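Local structure of probable hydrolase (Pseudomonas aeruginosa, 3OM8) at residues V106-A111 and L121-T126; G155-W160 and R175-L180; A215-T220 and L239-A244. The protein probably hydrolyses an ester or lactone bond, perhaps that of 3-oxoadipate enol-lactone, as an enzyme of the alpha/beta hydrolase fold. One frame throughout, in Å; residues are numbered along the deposited sequence.

Contact 1: residues V106-A111 and L121-T126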
loop_
_atom_site.group_PDB
_atom_site.type_symbol
_atom_site.label_atom_id
_atom_site.label_comp_id
_atom_site.label_asym_id
_atom_site.label_seq_id
_atom_site.Cartn_x
_atom_site.Cartn_y
_atom_site.Cartn_z
ATOM N N VAL B 106 -0.122 2.441 21.608
ATOM C CA VAL B 106 0.341 3.535 22.447
ATOM C C VAL B 106 0.512 4.806 21.610
ATOM O O VAL B 106 0.134 5.900 22.031
ATOM C CB VAL B 106 1.653 3.180 23.165
ATOM C CG1 VAL B 106 2.143 4.363 23.989
ATOM C CG2 VAL B 106 1.444 1.960 24.066
ATOM N N GLY B 107 1.068 4.651 20.412
ATOM C CA GLY B 107 1.231 5.769 19.501
ATOM C C GLY B 107 -0.077 6.474 19.195
ATOM O O GLY B 107 -0.176 7.697 19.306
ATOM N N GLN B 108 -1.088 5.708 18.800
ATOM C CA GLN B 108 -2.378 6.298 18.470
ATOM C C GLN B 108 -2.962 7.032 19.677
ATOM O O GLN B 108 -3.543 8.113 19.526
ATOM C CB GLN B 108 -3.346 5.227 17.981
ATOM C CG GLN B 108 -2.923 4.555 16.686
ATOM C CD GLN B 108 -3.616 3.232 16.486
ATOM O OE1 GLN B 108 -4.810 3.183 16.205
ATOM N NE2 GLN B 108 -2.873 2.142 16.648
ATOM N N TRP B 109 -2.788 6.447 20.866
ATOM C CA TRP B 109 -3.254 7.055 22.111
ATOM C C TRP B 109 -2.564 8.390 22.389
ATOM O O TRP B 109 -3.220 9.375 22.724
ATOM C CB TRP B 109 -3.052 6.108 23.307
ATOM C CG TRP B 109 -3.723 6.593 24.562
ATOM C CD1 TRP B 109 -4.978 6.277 24.988
ATOM C CD2 TRP B 109 -3.183 7.496 25.543
ATOM N NE1 TRP B 109 -5.253 6.919 26.172
ATOM C CE2 TRP B 109 -4.167 7.673 26.533
ATOM C CE3 TRP B 109 -1.966 8.170 25.679
ATOM C CZ2 TRP B 109 -3.971 8.492 27.648
ATOM C CZ3 TRP B 109 -1.773 8.986 26.784
ATOM C CH2 TRP B 109 -2.769 9.139 27.753
ATOM N N LEU B 110 -1.241 8.421 22.263
ATOM C CA LEU B 110 -0.512 9.664 22.474
ATOM C C LEU B 110 -0.995 10.750 21.504
ATOM O O LEU B 110 -1.146 11.911 21.884
ATOM C CB LEU B 110 0.991 9.443 22.336
ATOM C CG LEU B 110 1.590 8.548 23.412
ATOM C CD1 LEU B 110 2.963 8.028 23.007
ATOM C CD2 LEU B 110 1.658 9.303 24.729
ATOM N N ALA B 111 -1.255 10.369 20.258
ATOM C CA ALA B 111 -1.693 11.339 19.259
ATOM C C ALA B 111 -3.074 11.865 19.613
ATOM O O ALA B 111 -3.408 13.009 19.316
ATOM C CB ALA B 111 -1.700 10.720 17.873
ATOM N N LEU B 121 4.442 10.827 13.555
ATOM C CA LEU B 121 4.015 9.548 14.104
ATOM C C LEU B 121 4.150 8.419 13.085
ATOM O O LEU B 121 3.631 8.505 11.968
ATOM C CB LEU B 121 2.570 9.658 14.595
ATOM C CG LEU B 121 1.864 8.461 15.217
ATOM C CD1 LEU B 121 2.467 8.098 16.603
ATOM C CD2 LEU B 121 0.371 8.779 15.329
ATOM N N VAL B 122 4.873 7.372 13.471
ATOM C CA VAL B 122 4.951 6.151 12.676
ATOM C C VAL B 122 4.281 4.995 13.427
ATOM O O VAL B 122 4.514 4.794 14.623
ATOM C CB VAL B 122 6.398 5.780 12.328
ATOM C CG1 VAL B 122 6.425 4.612 11.342
ATOM C CG2 VAL B 122 7.129 6.992 11.732
ATOM N N LEU B 123 3.434 4.258 12.715
ATOM C CA LEU B 123 2.672 3.160 13.278
ATOM C C LEU B 123 2.972 1.912 12.469
ATOM O O LEU B 123 2.514 1.786 11.335
ATOM C CB LEU B 123 1.185 3.481 13.184
ATOM C CG LEU B 123 0.783 4.817 13.803
ATOM C CD1 LEU B 123 -0.694 5.107 13.573
ATOM C CD2 LEU B 123 1.108 4.821 15.293
ATOM N N ALA B 124 3.747 0.996 13.037
ATOM C CA ALA B 124 4.159 -0.202 12.312
ATOM C C ALA B 124 3.392 -1.434 12.779
ATOM O O ALA B 124 3.241 -1.657 13.979
ATOM C CB ALA B 124 5.656 -0.428 12.468
ATOM N N ASN B 125 2.918 -2.231 11.827
ATOM C CA ASN B 125 2.255 -3.486 12.132
ATOM C C ASN B 125 1.368 -3.336 13.366
ATOM O O ASN B 125 1.614 -3.954 14.409
ATOM C CB ASN B 125 3.301 -4.573 12.376
ATOM C CG ASN B 125 4.188 -4.821 11.163
ATOM O OD1 ASN B 125 3.896 -5.687 10.340
ATOM N ND2 ASN B 125 5.290 -4.079 11.067
ATOM N N THR B 126 0.354 -2.493 13.248
ATOM C CA THR B 126 -0.491 -2.180 14.379
ATOM C C THR B 126 -1.951 -2.120 13.966
ATOM O O THR B 126 -2.313 -2.483 12.843
ATOM C CB THR B 126 -0.079 -0.856 15.049
ATOM O OG1 THR B 126 -0.751 -0.731 16.312
ATOM C CG2 THR B 126 -0.442 0.329 14.161
#

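Contact 2: residues G155-W160 and R175-L180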
loop_
_atom_site.group_PDB
_atom_site.type_symbol
_atom_site.label_atom_id
_atom_site.label_comp_id
_atom_site.label_asym_id
_atom_site.label_seq_id
_atom_site.Cartn_x
_atom_site.Cartn_y
_atom_site.Cartn_z
ATOM N N GLY B 155 3.359 -19.776 20.522
ATOM C CA GLY B 155 2.227 -19.026 20.008
ATOM C C GLY B 155 2.700 -17.791 19.271
ATOM O O GLY B 155 2.433 -17.627 18.083
ATOM N N PHE B 156 3.418 -16.922 19.973
ATOM C CA PHE B 156 3.894 -15.690 19.371
ATOM C C PHE B 156 4.798 -15.922 18.166
ATOM O O PHE B 156 4.568 -15.351 17.104
ATOM C CB PHE B 156 4.646 -14.844 20.379
ATOM C CG PHE B 156 3.765 -14.099 21.329
ATOM C CD1 PHE B 156 3.160 -12.909 20.945
ATOM C CD2 PHE B 156 3.563 -14.572 22.623
ATOM C CE1 PHE B 156 2.363 -12.205 21.827
ATOM C CE2 PHE B 156 2.765 -13.875 23.508
ATOM C CZ PHE B 156 2.166 -12.685 23.113
ATOM N N LEU B 157 5.841 -16.728 18.343
ATOM C CA LEU B 157 6.789 -16.963 17.260
ATOM C C LEU B 157 6.074 -17.493 16.023
ATOM O O LEU B 157 6.419 -17.147 14.901
ATOM C CB LEU B 157 7.897 -17.925 17.689
ATOM C CG LEU B 157 8.832 -17.417 18.787
ATOM C CD1 LEU B 157 9.797 -18.512 19.207
ATOM C CD2 LEU B 157 9.591 -16.179 18.337
ATOM N N GLY B 158 5.063 -18.320 16.238
ATOM C CA GLY B 158 4.313 -18.902 15.148
ATOM C C GLY B 158 3.510 -17.879 14.369
ATOM O O GLY B 158 3.320 -18.043 13.165
ATOM N N ASN B 159 3.040 -16.830 15.047
ATOM C CA ASN B 159 2.304 -15.752 14.382
ATOM C C ASN B 159 3.208 -14.661 13.829
ATOM O O ASN B 159 2.820 -13.938 12.916
ATOM C CB ASN B 159 1.294 -15.101 15.328
ATOM C CG ASN B 159 0.129 -16.012 15.650
ATOM O OD1 ASN B 159 -0.861 -16.079 14.914
ATOM N ND2 ASN B 159 0.246 -16.729 16.750
ATOM N N TRP B 160 4.397 -14.537 14.407
ATOM C CA TRP B 160 5.301 -13.429 14.115
ATOM C C TRP B 160 6.145 -13.683 12.874
ATOM O O TRP B 160 6.459 -12.764 12.139
ATOM C CB TRP B 160 6.262 -13.211 15.273
ATOM C CG TRP B 160 5.715 -12.461 16.448
ATOM C CD1 TRP B 160 4.484 -11.890 16.569
ATOM C CD2 TRP B 160 6.404 -12.200 17.676
ATOM N NE1 TRP B 160 4.365 -11.288 17.801
ATOM C CE2 TRP B 160 5.535 -11.458 18.494
ATOM C CE3 TRP B 160 7.679 -12.513 18.157
ATOM C CZ2 TRP B 160 5.897 -11.023 19.760
ATOM C CZ3 TRP B 160 8.039 -12.078 19.414
ATOM C CH2 TRP B 160 7.151 -11.346 20.203
ATOM N N ARG B 175 16.621 -15.233 19.327
ATOM C CA ARG B 175 16.716 -14.036 20.151
ATOM C C ARG B 175 15.342 -13.567 20.581
ATOM O O ARG B 175 15.170 -13.131 21.719
ATOM C CB ARG B 175 17.468 -12.911 19.450
ATOM C CG ARG B 175 18.931 -12.797 19.866
ATOM C CD ARG B 175 19.837 -12.520 18.666
ATOM N NE ARG B 175 19.395 -11.355 17.906
ATOM C CZ ARG B 175 19.662 -11.156 16.616
ATOM N NH1 ARG B 175 20.367 -12.054 15.932
ATOM N NH2 ARG B 175 19.215 -10.062 16.005
ATOM N N PHE B 176 14.366 -13.652 19.681
ATOM C CA PHE B 176 12.983 -13.348 20.052
ATOM C C PHE B 176 12.373 -14.440 20.947
ATOM O O PHE B 176 11.556 -14.154 21.814
ATOM C CB PHE B 176 12.111 -13.076 18.823
ATOM C CG PHE B 176 12.313 -11.698 18.241
ATOM C CD1 PHE B 176 11.486 -10.646 18.606
ATOM C CD2 PHE B 176 13.351 -11.449 17.365
ATOM C CE1 PHE B 176 11.683 -9.380 18.090
ATOM C CE2 PHE B 176 13.555 -10.181 16.853
ATOM C CZ PHE B 176 12.718 -9.149 17.210
ATOM N N ARG B 177 12.763 -15.689 20.741
ATOM C CA ARG B 177 12.304 -16.736 21.638
ATOM C C ARG B 177 12.759 -16.409 23.062
ATOM O O ARG B 177 11.974 -16.491 24.006
ATOM C CB ARG B 177 12.820 -18.110 21.211
ATOM C CG ARG B 177 12.261 -19.239 22.066
ATOM C CD ARG B 177 12.867 -20.577 21.707
ATOM N NE ARG B 177 12.718 -20.850 20.284
ATOM C CZ ARG B 177 11.631 -21.385 19.739
ATOM N NH1 ARG B 177 10.592 -21.709 20.509
ATOM N NH2 ARG B 177 11.586 -21.592 18.423
ATOM N N ALA B 178 14.016 -16.003 23.212
ATOM C CA ALA B 178 14.535 -15.692 24.538
ATOM C C ALA B 178 13.814 -14.514 25.179
ATOM O O ALA B 178 13.591 -14.516 26.378
ATOM C CB ALA B 178 16.028 -15.460 24.507
HETATM N N MSE B 179 13.427 -13.519 24.386
HETATM C CA MSE B 179 12.716 -12.367 24.938
HETATM C C MSE B 179 11.386 -12.798 25.522
HETATM O O MSE B 179 10.979 -12.332 26.587
HETATM C CB MSE B 179 12.451 -11.315 23.863
HETATM C CG MSE B 179 13.690 -10.639 23.307
HETATM SE SE MSE B 179 13.255 -9.361 21.870
HETATM C CE MSE B 179 15.065 -8.716 21.557
ATOM N N LEU B 180 10.703 -13.669 24.793
ATOM C CA LEU B 180 9.420 -14.192 25.219
ATOM C C LEU B 180 9.575 -15.021 26.492
ATOM O O LEU B 180 8.871 -14.788 27.473
ATOM C CB LEU B 180 8.794 -15.016 24.092
ATOM C CG LEU B 180 8.229 -14.134 22.972
ATOM C CD1 LEU B 180 8.085 -14.880 21.638
ATOM C CD2 LEU B 180 6.902 -13.515 23.418
#

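Contact 3: residues A215-T220 and L239-A244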
loop_
_atom_site.group_PDB
_atom_site.type_symbol
_atom_site.label_atom_id
_atom_site.label_comp_id
_atom_site.label_asym_id
_atom_site.label_seq_id
_atom_site.Cartn_x
_atom_site.Cartn_y
_atom_site.Cartn_z
ATOM N N ALA B 215 2.519 -1.577 7.132
ATOM C CA ALA B 215 1.736 -2.800 7.318
ATOM C C ALA B 215 2.392 -3.994 6.638
ATOM O O ALA B 215 3.157 -3.828 5.692
ATOM C CB ALA B 215 0.314 -2.620 6.810
ATOM N N GLY B 216 2.105 -5.191 7.137
ATOM C CA GLY B 216 2.653 -6.410 6.576
ATOM C C GLY B 216 1.553 -7.133 5.834
ATOM O O GLY B 216 0.481 -7.359 6.380
ATOM N N ALA B 217 1.803 -7.475 4.577
ATOM C CA ALA B 217 0.777 -8.100 3.756
ATOM C C ALA B 217 0.305 -9.434 4.326
ATOM O O ALA B 217 -0.836 -9.835 4.105
ATOM C CB ALA B 217 1.285 -8.298 2.332
ATOM N N TYR B 218 1.194 -10.129 5.028
ATOM C CA TYR B 218 0.890 -11.468 5.533
ATOM C C TYR B 218 0.691 -11.529 7.066
ATOM O O TYR B 218 0.799 -12.589 7.694
ATOM C CB TYR B 218 1.981 -12.436 5.095
ATOM C CG TYR B 218 2.257 -12.408 3.603
ATOM C CD1 TYR B 218 1.347 -12.947 2.698
ATOM C CD2 TYR B 218 3.430 -11.872 3.105
ATOM C CE1 TYR B 218 1.588 -12.939 1.346
ATOM C CE2 TYR B 218 3.690 -11.853 1.732
ATOM C CZ TYR B 218 2.760 -12.386 0.861
ATOM O OH TYR B 218 2.997 -12.387 -0.494
ATOM N N ASP B 219 0.380 -10.379 7.649
ATOM C CA ASP B 219 0.277 -10.230 9.092
ATOM C C ASP B 219 -1.065 -10.787 9.560
ATOM O O ASP B 219 -2.119 -10.349 9.082
ATOM C CB ASP B 219 0.380 -8.741 9.434
ATOM C CG ASP B 219 0.784 -8.490 10.870
ATOM O OD1 ASP B 219 0.594 -9.387 11.705
ATOM O OD2 ASP B 219 1.282 -7.383 11.163
ATOM N N THR B 220 -1.020 -11.756 10.475
ATOM C CA THR B 220 -2.228 -12.324 11.101
ATOM C C THR B 220 -2.513 -11.741 12.479
ATOM O O THR B 220 -3.649 -11.763 12.935
ATOM C CB THR B 220 -2.142 -13.851 11.259
ATOM O OG1 THR B 220 -0.778 -14.230 11.483
ATOM C CG2 THR B 220 -2.654 -14.533 10.008
ATOM N N LEU B 239 0.532 5.233 3.694
ATOM C CA LEU B 239 0.623 3.798 3.926
ATOM C C LEU B 239 1.753 3.190 3.098
ATOM O O LEU B 239 1.842 3.409 1.887
ATOM C CB LEU B 239 -0.704 3.108 3.574
ATOM C CG LEU B 239 -0.733 1.576 3.612
ATOM C CD1 LEU B 239 -0.729 1.114 5.067
ATOM C CD2 LEU B 239 -1.940 1.009 2.896
ATOM N N VAL B 240 2.617 2.438 3.769
ATOM C CA VAL B 240 3.627 1.620 3.121
ATOM C C VAL B 240 3.323 0.162 3.447
ATOM O O VAL B 240 3.149 -0.184 4.600
ATOM C CB VAL B 240 5.032 1.979 3.627
ATOM C CG1 VAL B 240 6.021 0.858 3.325
ATOM C CG2 VAL B 240 5.494 3.301 3.010
ATOM N N THR B 241 3.239 -0.693 2.439
ATOM C CA THR B 241 2.944 -2.096 2.690
ATOM C C THR B 241 4.095 -2.985 2.254
ATOM O O THR B 241 4.459 -3.006 1.085
ATOM C CB THR B 241 1.672 -2.530 1.962
ATOM O OG1 THR B 241 0.564 -1.778 2.462
ATOM C CG2 THR B 241 1.408 -4.013 2.187
ATOM N N LEU B 242 4.670 -3.722 3.197
ATOM C CA LEU B 242 5.780 -4.614 2.883
ATOM C C LEU B 242 5.294 -6.052 2.800
ATOM O O LEU B 242 4.283 -6.399 3.403
ATOM C CB LEU B 242 6.882 -4.472 3.928
ATOM C CG LEU B 242 7.367 -3.036 4.114
ATOM C CD1 LEU B 242 8.338 -2.916 5.270
ATOM C CD2 LEU B 242 7.993 -2.507 2.811
ATOM N N PRO B 243 6.000 -6.897 2.033
ATOM C CA PRO B 243 5.583 -8.301 1.953
ATOM C C PRO B 243 6.022 -9.058 3.210
ATOM O O PRO B 243 6.637 -10.121 3.111
ATOM C CB PRO B 243 6.342 -8.811 0.728
ATOM C CG PRO B 243 7.603 -8.010 0.729
ATOM C CD PRO B 243 7.221 -6.638 1.248
ATOM N N ALA B 244 5.712 -8.491 4.373
ATOM C CA ALA B 244 6.118 -9.060 5.657
ATOM C C ALA B 244 4.955 -9.692 6.402
ATOM O O ALA B 244 3.788 -9.515 6.041
ATOM C CB ALA B 244 6.754 -7.992 6.533
#

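Contact 1: residues V106-A111 and L121-T126
The amide of Gln108 meets Thr126 tip to tip, with Gln108 NE2 3.6 Å from Thr126 OG1. This pair is packing. NE2 gives its hydrogen bonds to the carbonyls of Ser127 and Gly104, and OG1 bonds to Ser101 O. The other flat group, the Trp109 indole, has Leu110 CD2 at its edge, in plane. It is turned from the strand and packs on His113 and helix 76-90. Lower on Gln108, CG lies 3.9 Å from Leu123 CD1. An extended chi2 (161°) carries CD onward from there. Gly107 has no side chain, and the strand's leucines come close. Leu121 CG, anti to its backbone N (chi1 180°), bears two methyls that both meet the helix. Leu121 CD1 is 3.9 Å from Gly107 CA. The other branch, Leu121 CD2, lies 3.8 Å from Ala111 CB. The axes of the two segments approach to 8.8 Å and run at 151°, roughly antiparallel, as in the beta-alpha-beta crossover from strand 95-100 through helix 102-113 to strand 118-124. Ser101 sits in a GxSxG pattern consistent with a nucleophile elbow. The chemistry across the contact is apolar; Gln108 NE2 and Thr126 OG1 instead bond to backbone carbonyls outside it, one of them that of the probable nucleophile.

Contact 2: residues G155-W160 and R175-L180
Leu157, Trp160 and Phe156 of helix 150-160 pack on Leu180, Phe176 and Arg177 of helix 171-181, a largely apolar helix-helix contact above the sheet of the fold. The segment axes approach to 10.3 Å and run at 142°, closer to antiparallel than parallel. Leu180 meets two aromatic side chains with its two methyls. Its CD2 lies 3.6 Å from Phe156 CD2, and its CD1 lies 3.6 Å from Trp160 CZ3. Leu180 and Trp160 reach toward each other, tip to tip. Phe176 crosses Trp160 at about a right angle, with Phe176 CD1 3.8 Å from Trp160 CZ3. Both helices belong to the set between strands 118-124 and 211-216, where many alpha/beta hydrolases carry a cap. The Trp160 ring also meets that of His246, the likely triad histidine, and so joins these cap-like helices to the probable active site. Phe156 CB sits over the centre of the indole, on one face. At the outer side, Leu157 CD1 lies over the centre of one face of the Arg177 guanidinium, 3.4 Å from Arg177 CZ. The arginine chain bends at chi3 (-54°), which turns NE out of the extended line. Arg177 NE forms a salt bridge with Glu174.

Contact 3: residues A215-T220 and L239-A244
Tyr218 packs on the turn at Pro243 and Ala244. Its CB lies 3.6 Å from Ala244 O. CG is anti to the carbonyl carbon (chi1 -52°) and stays near the same oxygen. Further out, Tyr218 CD2 is 3.7 Å from Pro243 O, which sits at the edge of the ring, in its plane. Tyr218 CE2 keeps to Pro243 O and also touches Pro243 CB at 4.2 Å. Ala217 CB lies over the centre of one ring face. At the tip, OH comes near Arg238 of the third subunit, but a bond is not decided.

The backbones are held by parallel strand pairing, Ala215 with Thr241 and Gly216 with Leu242. Ala215 N donates to Val240 O (3.0 Å), and Leu242 N returns a bond to Ala215 O. Ala217 N bonds to Leu242 O at 2.9 Å. Past the strand ends the pairing goes on through the loops, because Tyr218 N reaches Ala244 O at 2.9 Å. Pro243 is the centre of an inverse gamma turn, and residues Gly216 to Asp219 form a type I beta turn. The beta turn ends on Asp219, and the gamma turn follows strand 238-242. Asp219 OD2 bonds to Thr222 OG1 and to His246 ND1, an arrangement consistent with the acid of a Ser-His-Asp triad. The Tyr218 N bond ties the turn carrying Asp219 to the loop after strand 238-242; Thr222 and His246 hold the carboxylate.

Strand 238-242 is the outer strand of the sheet within this chain, and Leu242 packs on Leu242 of the third subunit. On the face bearing Ala215 and Thr241, Leu239 touches helix 224-233, the crossover helix that joins the two strands. Leu242 points to the other face and touches Ser248, and Ala244 touches Glu251, both in helix 248-251.

Overall arrangement
From the N terminus, contact 1 comes first and closes the short loop between helix 102-113 and strand 118-124 in the central sheet. The chain then leaves the sheet for cap-like helices, where contact 2 closes a loop around helix 163-167. It returns along strand 211-216, and contact 3 closes the crossover through helix 224-233. The three follow in series; none nests or crosses. Contacts 1 and 3 share the sheet, as strands 118-124 and 211-216 are neighbours, and they touch where Asn125 meets Asp219. Contact 2 is about 22 Å from contact 1, between centres, but packs against contact 3 through Asn159 and Thr220. Through Trp160 on His246, and through Asp219, cap and sheet reach the probable triad.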